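Local atomic coordinates of Thg1-like uncharacterized protein (Bacillus thuringiensis, PDB entry 4KGM), a protein that probably adds nucleotides to the 5' end of tRNA, as a bacterial Thg1-like enzyme with a polymerase palm-like catalytic domain that binds ATP and magnesium. Residues Met23-Tyr37 against Lys123-Gln137. Residues are numbered along the deposited sequence; the frame is centred on the assembly and turned at random. Where two conformers were deposited one is given.
Sequences MPVIVRIDGAHFHTY and KPLATFDGRAQVLPQ. With MG (magnesium ion), chain G; MG (magnesium ion), chain H; ATP (adenosine-5'-triphosphate), chain E; PO4 (phosphate ion), chain F.
The Lys123 side chain crosses that of Tyr37 at about a right angle, CG 3.7 Å from Tyr37 CE1; Pro124 O lies in the ring plane at its edge, 3.1 Å from CE1. With CG anti to the backbone N (chi1 -179°), Tyr37 carries its ring to Ala126, whose CB covers one face, 3.9 Å from the centroid, a CH-pi contact. Thr127 O receives Ala32 N in a nearly straight bond (2.8 Å, 177°), just beyond Gly31. Antiparallel pairing then runs from Phe128 to Val134. The Phe128 ring meets Phe34 obliquely, while its CD2 lies 3.5 Å from Gly31 CA. Asp129 N bonds to Asp30 O (3.0 Å), which probably helps fix the backbone at Asp30. Asp30 OD1 and Gly31 O bind one magnesium ion beside ATP, Asp30 OD2 the other; Asp75 completes both sites. Arg131 NH2 reaches Asp129 OD2 on its syn side (3.0 Å), a salt bridge within the strand, and donates to phosphate O3 at 2.6 Å. Arg28 and Arg131 lie side by side, guanidinium planes 52° apart; Glu12 of a neighbouring subunit forms salt bridges with Arg28 NH2 and Arg131 NH1. Water 1 links Gln133 OE1 to Arg28 NH1. Leu135 CD1 packs on Ile26 CG1. In this palm-like sheet, strand 25-31 runs between 128-134 and 76-81; helix 97-119 packs on Phe128 and Tyr37, and helix 140-160 on Ile26 and Leu135.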
# COMPACT_ATOMS: atom_id res chain seq x y z
N MET A 23 10.33 -4.37 -13.81
CA MET A 23 9.18 -5.07 -14.38
C MET A 23 8.25 -4.08 -15.09
O MET A 23 8.22 -2.90 -14.73
CB MET A 23 8.45 -5.89 -13.31
CG MET A 23 7.85 -5.08 -12.17
SD MET A 23 7.00 -6.16 -11.00
CE MET A 23 8.36 -7.21 -10.46
N PRO A 24 7.51 -4.56 -16.11
CA PRO A 24 6.63 -3.70 -16.91
C PRO A 24 5.67 -2.86 -16.08
O PRO A 24 5.03 -3.37 -15.17
CB PRO A 24 5.84 -4.72 -17.74
CG PRO A 24 6.77 -5.87 -17.89
CD PRO A 24 7.54 -5.94 -16.60
N VAL A 25 5.58 -1.58 -16.41
CA VAL A 25 4.64 -0.67 -15.77
C VAL A 25 3.60 -0.17 -16.77
O VAL A 25 3.94 0.23 -17.88
CB VAL A 25 5.36 0.54 -15.13
CG1 VAL A 25 4.36 1.63 -14.75
CG2 VAL A 25 6.17 0.10 -13.92
N ILE A 26 2.33 -0.22 -16.38
CA ILE A 26 1.25 0.29 -17.21
C ILE A 26 0.57 1.49 -16.55
O ILE A 26 0.19 1.43 -15.38
CB ILE A 26 0.19 -0.80 -17.48
CG1 ILE A 26 0.78 -1.92 -18.33
CG2 ILE A 26 -1.02 -0.20 -18.18
CD1 ILE A 26 1.16 -1.50 -19.72
N VAL A 27 0.44 2.57 -17.31
CA VAL A 27 -0.28 3.75 -16.84
C VAL A 27 -1.49 4.01 -17.72
O VAL A 27 -1.36 4.15 -18.94
CB VAL A 27 0.61 5.00 -16.87
CG1 VAL A 27 -0.18 6.23 -16.42
CG2 VAL A 27 1.84 4.81 -15.99
N ARG A 28 -2.68 4.08 -17.12
CA ARG A 28 -3.88 4.42 -17.87
C ARG A 28 -4.45 5.77 -17.45
O ARG A 28 -4.60 6.06 -16.26
CB ARG A 28 -4.95 3.32 -17.78
CG ARG A 28 -6.13 3.57 -18.73
CD ARG A 28 -7.01 2.34 -18.93
NE ARG A 28 -7.79 2.00 -17.74
CZ ARG A 28 -7.60 0.91 -17.00
NH1 ARG A 28 -6.66 0.04 -17.34
NH2 ARG A 28 -8.35 0.69 -15.94
N ILE A 29 -4.75 6.60 -18.44
CA ILE A 29 -5.34 7.91 -18.20
C ILE A 29 -6.72 7.94 -18.85
O ILE A 29 -6.86 7.62 -20.01
CB ILE A 29 -4.44 9.01 -18.79
CG1 ILE A 29 -3.16 9.13 -17.98
CG2 ILE A 29 -5.14 10.35 -18.81
CD1 ILE A 29 -1.97 9.58 -18.79
N ASP A 30 -7.73 8.32 -18.09
CA ASP A 30 -9.10 8.33 -18.59
C ASP A 30 -9.78 9.68 -18.35
O ASP A 30 -9.76 10.20 -17.23
CB ASP A 30 -9.92 7.21 -17.96
CG ASP A 30 -11.26 7.01 -18.64
OD1 ASP A 30 -12.23 7.72 -18.28
OD2 ASP A 30 -11.36 6.14 -19.53
N GLY A 31 -10.38 10.23 -19.40
CA GLY A 31 -11.05 11.52 -19.32
C GLY A 31 -12.20 11.54 -18.33
O GLY A 31 -13.00 10.61 -18.27
N ALA A 32 -12.28 12.61 -17.54
CA ALA A 32 -13.33 12.74 -16.54
C ALA A 32 -14.60 13.34 -17.14
O ALA A 32 -14.57 14.41 -17.75
CB ALA A 32 -12.85 13.59 -15.37
N HIS A 33 -15.72 12.63 -16.96
CA HIS A 33 -17.02 13.07 -17.46
C HIS A 33 -17.00 13.43 -18.94
O HIS A 33 -17.47 14.49 -19.34
CB HIS A 33 -17.53 14.27 -16.65
CG HIS A 33 -17.61 14.02 -15.18
ND1 HIS A 33 -18.40 13.03 -14.63
CD2 HIS A 33 -17.01 14.64 -14.13
CE1 HIS A 33 -18.27 13.04 -13.32
NE2 HIS A 33 -17.44 14.01 -12.99
N PHE A 34 -16.44 12.54 -19.76
CA PHE A 34 -16.32 12.81 -21.19
C PHE A 34 -17.61 12.52 -21.95
O PHE A 34 -17.63 12.51 -23.18
CB PHE A 34 -15.12 12.09 -21.79
CG PHE A 34 -13.91 12.97 -21.95
CD1 PHE A 34 -13.49 13.77 -20.91
CD2 PHE A 34 -13.21 12.99 -23.15
CE1 PHE A 34 -12.38 14.59 -21.05
CE2 PHE A 34 -12.10 13.81 -23.29
CZ PHE A 34 -11.69 14.61 -22.24
N HIS A 35 -18.69 12.28 -21.21
CA HIS A 35 -20.01 12.16 -21.79
C HIS A 35 -20.59 13.55 -21.96
O HIS A 35 -21.37 13.82 -22.88
CB HIS A 35 -20.92 11.32 -20.89
CG HIS A 35 -21.02 11.85 -19.49
ND1 HIS A 35 -20.11 11.53 -18.51
CD2 HIS A 35 -21.92 12.68 -18.91
CE1 HIS A 35 -20.45 12.14 -17.38
NE2 HIS A 35 -21.54 12.84 -17.60
N THR A 36 -20.19 14.45 -21.06
CA THR A 36 -20.61 15.84 -21.07
C THR A 36 -19.68 16.67 -21.94
O THR A 36 -20.12 17.51 -22.73
CB THR A 36 -20.61 16.43 -19.65
OG1 THR A 36 -21.50 15.68 -18.81
CG2 THR A 36 -21.03 17.89 -19.67
N TYR A 37 -18.38 16.43 -21.79
CA TYR A 37 -17.36 17.17 -22.53
C TYR A 37 -17.47 16.94 -24.03
O TYR A 37 -17.25 17.86 -24.82
CB TYR A 37 -15.96 16.79 -22.04
CG TYR A 37 -14.85 17.54 -22.73
CD1 TYR A 37 -14.48 18.81 -22.32
CD2 TYR A 37 -14.16 16.97 -23.80
CE1 TYR A 37 -13.46 19.50 -22.95
CE2 TYR A 37 -13.14 17.65 -24.44
CZ TYR A 37 -12.80 18.91 -24.01
OH TYR A 37 -11.78 19.60 -24.64
N LYS A 123 -15.07 25.24 -25.58
CA LYS A 123 -15.12 24.01 -24.80
C LYS A 123 -14.65 24.27 -23.37
O LYS A 123 -13.69 25.02 -23.16
CB LYS A 123 -14.22 22.95 -25.44
CG LYS A 123 -14.88 21.59 -25.65
CD LYS A 123 -15.61 21.54 -26.99
CE LYS A 123 -16.11 20.13 -27.29
NZ LYS A 123 -16.73 20.04 -28.65
N PRO A 124 -15.33 23.67 -22.39
CA PRO A 124 -14.91 23.80 -20.99
C PRO A 124 -13.61 23.04 -20.74
O PRO A 124 -13.13 22.32 -21.62
CB PRO A 124 -16.06 23.17 -20.21
CG PRO A 124 -16.68 22.21 -21.17
CD PRO A 124 -16.55 22.84 -22.52
N LEU A 125 -13.03 23.20 -19.56
CA LEU A 125 -11.78 22.54 -19.23
C LEU A 125 -11.94 21.03 -19.15
O LEU A 125 -12.85 20.52 -18.50
CB LEU A 125 -11.20 23.09 -17.93
CG LEU A 125 -10.73 24.54 -18.00
CD1 LEU A 125 -10.24 25.02 -16.64
CD2 LEU A 125 -9.63 24.68 -19.05
N ALA A 126 -11.05 20.31 -19.83
CA ALA A 126 -11.03 18.85 -19.77
C ALA A 126 -10.10 18.38 -18.67
O ALA A 126 -9.01 18.93 -18.49
CB ALA A 126 -10.60 18.28 -21.11
N THR A 127 -10.54 17.37 -17.92
CA THR A 127 -9.71 16.79 -16.87
C THR A 127 -9.57 15.28 -17.04
O THR A 127 -10.37 14.65 -17.73
CB THR A 127 -10.26 17.10 -15.46
OG1 THR A 127 -11.64 16.69 -15.39
CG2 THR A 127 -10.16 18.59 -15.16
N PHE A 128 -8.55 14.72 -16.41
CA PHE A 128 -8.25 13.30 -16.54
C PHE A 128 -7.88 12.71 -15.19
O PHE A 128 -7.42 13.42 -14.29
CB PHE A 128 -7.08 13.08 -17.50
CG PHE A 128 -7.35 13.54 -18.91
CD1 PHE A 128 -7.18 14.86 -19.27
CD2 PHE A 128 -7.76 12.63 -19.88
CE1 PHE A 128 -7.43 15.28 -20.57
CE2 PHE A 128 -8.01 13.04 -21.17
CZ PHE A 128 -7.84 14.36 -21.52
N ASP A 129 -8.07 11.40 -15.04
CA ASP A 129 -7.55 10.70 -13.87
C ASP A 129 -6.37 9.86 -14.32
O ASP A 129 -6.16 9.67 -15.52
CB ASP A 129 -8.63 9.82 -13.24
CG ASP A 129 -8.68 8.43 -13.85
OD1 ASP A 129 -8.72 8.32 -15.09
OD2 ASP A 129 -8.68 7.45 -13.07
N GLY A 130 -5.61 9.34 -13.37
CA GLY A 130 -4.46 8.52 -13.68
C GLY A 130 -4.28 7.39 -12.69
O GLY A 130 -4.53 7.55 -11.50
N ARG A 131 -3.86 6.23 -13.20
CA ARG A 131 -3.59 5.08 -12.34
C ARG A 131 -2.42 4.28 -12.90
O ARG A 131 -2.30 4.09 -14.11
CB ARG A 131 -4.84 4.20 -12.21
CG ARG A 131 -5.34 3.60 -13.51
CD ARG A 131 -6.72 2.99 -13.35
NE ARG A 131 -7.72 4.00 -13.05
CZ ARG A 131 -9.01 3.74 -12.85
NH1 ARG A 131 -9.46 2.49 -12.91
NH2 ARG A 131 -9.86 4.73 -12.59
N ALA A 132 -1.55 3.82 -12.01
CA ALA A 132 -0.39 3.05 -12.42
C ALA A 132 -0.40 1.66 -11.79
O ALA A 132 -1.07 1.43 -10.78
CB ALA A 132 0.90 3.79 -12.07
N GLN A 133 0.34 0.74 -12.41
CA GLN A 133 0.40 -0.64 -11.93
C GLN A 133 1.58 -1.35 -12.57
O GLN A 133 2.24 -0.81 -13.46
CB GLN A 133 -0.89 -1.38 -12.28
CG GLN A 133 -0.98 -1.76 -13.75
CD GLN A 133 -2.34 -2.33 -14.12
OE1 GLN A 133 -3.36 -1.66 -13.98
NE2 GLN A 133 -2.36 -3.57 -14.58
N VAL A 134 1.84 -2.58 -12.13
CA VAL A 134 2.83 -3.42 -12.77
C VAL A 134 2.17 -4.64 -13.40
O VAL A 134 1.05 -5.01 -13.04
CB VAL A 134 3.93 -3.89 -11.78
CG1 VAL A 134 4.72 -2.70 -11.25
CG2 VAL A 134 3.32 -4.69 -10.64
N LEU A 135 2.87 -5.27 -14.34
CA LEU A 135 2.39 -6.47 -14.99
C LEU A 135 3.55 -7.41 -15.24
O LEU A 135 4.65 -6.97 -15.56
CB LEU A 135 1.72 -6.13 -16.32
CG LEU A 135 0.29 -5.60 -16.31
CD1 LEU A 135 -0.19 -5.37 -17.72
CD2 LEU A 135 -0.63 -6.57 -15.59
N PRO A 136 3.31 -8.72 -15.10
CA PRO A 136 4.32 -9.70 -15.53
C PRO A 136 4.49 -9.62 -17.04
O PRO A 136 3.57 -9.22 -17.74
CB PRO A 136 3.71 -11.04 -15.11
CG PRO A 136 2.26 -10.78 -14.91
CD PRO A 136 2.14 -9.36 -14.48
N GLN A 137 5.67 -10.00 -17.52
CA GLN A 137 6.00 -9.90 -18.94
C GLN A 137 5.02 -10.62 -19.86
O GLN A 137 4.71 -10.13 -20.95
CB GLN A 137 7.42 -10.40 -19.20
CG GLN A 137 8.52 -9.47 -18.71
CD GLN A 137 9.91 -10.03 -18.94
OE1 GLN A 137 10.26 -11.09 -18.40
NE2 GLN A 137 10.71 -9.34 -19.73
MG MG G . -13.93 8.80 -18.96
MG MG H . -13.48 5.95 -20.50
PG ATP E . -16.08 9.00 -16.13
O1G ATP E . -16.63 7.63 -15.80
O2G ATP E . -16.09 9.98 -14.98
O3G ATP E . -14.77 8.96 -16.88
PB ATP E . -17.11 9.30 -18.74
O1B ATP E . -15.76 9.72 -19.29
O2B ATP E . -18.35 9.88 -19.36
O3B ATP E . -17.16 9.60 -17.16
PA ATP E . -16.64 6.90 -20.08
O1A ATP E . -17.20 5.50 -20.09
O2A ATP E . -15.15 7.13 -20.11
O3A ATP E . -17.24 7.69 -18.81
O5' ATP E . -17.30 7.74 -21.29
C5' ATP E . -16.55 8.05 -22.46
C4' ATP E . -17.37 8.98 -23.34
O4' ATP E . -16.54 9.68 -24.27
C3' ATP E . -18.41 8.22 -24.16
O3' ATP E . -19.72 8.53 -23.69
C2' ATP E . -18.24 8.70 -25.59
O2' ATP E . -19.49 9.18 -26.09
C1' ATP E . -17.23 9.83 -25.52
N9 ATP E . -16.27 9.76 -26.66
C8 ATP E . -15.14 9.03 -26.71
N7 ATP E . -14.51 9.20 -27.89
C5 ATP E . -15.23 10.06 -28.63
C6 ATP E . -15.13 10.67 -29.97
N6 ATP E . -14.09 10.38 -30.80
N1 ATP E . -16.11 11.52 -30.35
C2 ATP E . -17.15 11.81 -29.55
N3 ATP E . -17.31 11.29 -28.32
C4 ATP E . -16.40 10.43 -27.81
P PO4 F . -13.13 3.53 -11.46
O1 PO4 F . -12.93 3.92 -10.01
O2 PO4 F . -14.61 3.49 -11.76
O3 PO4 F . -12.47 4.56 -12.35
O4 PO4 F . -12.53 2.17 -11.71
O HOH W 1 -5.59 -1.95 -15.67
O HOH W 2 -7.28 5.79 -15.28
O HOH W 3 -13.70 16.76 -18.36
O HOH W 4 -11.04 21.86 -23.42
O HOH W 5 -13.44 4.23 -19.53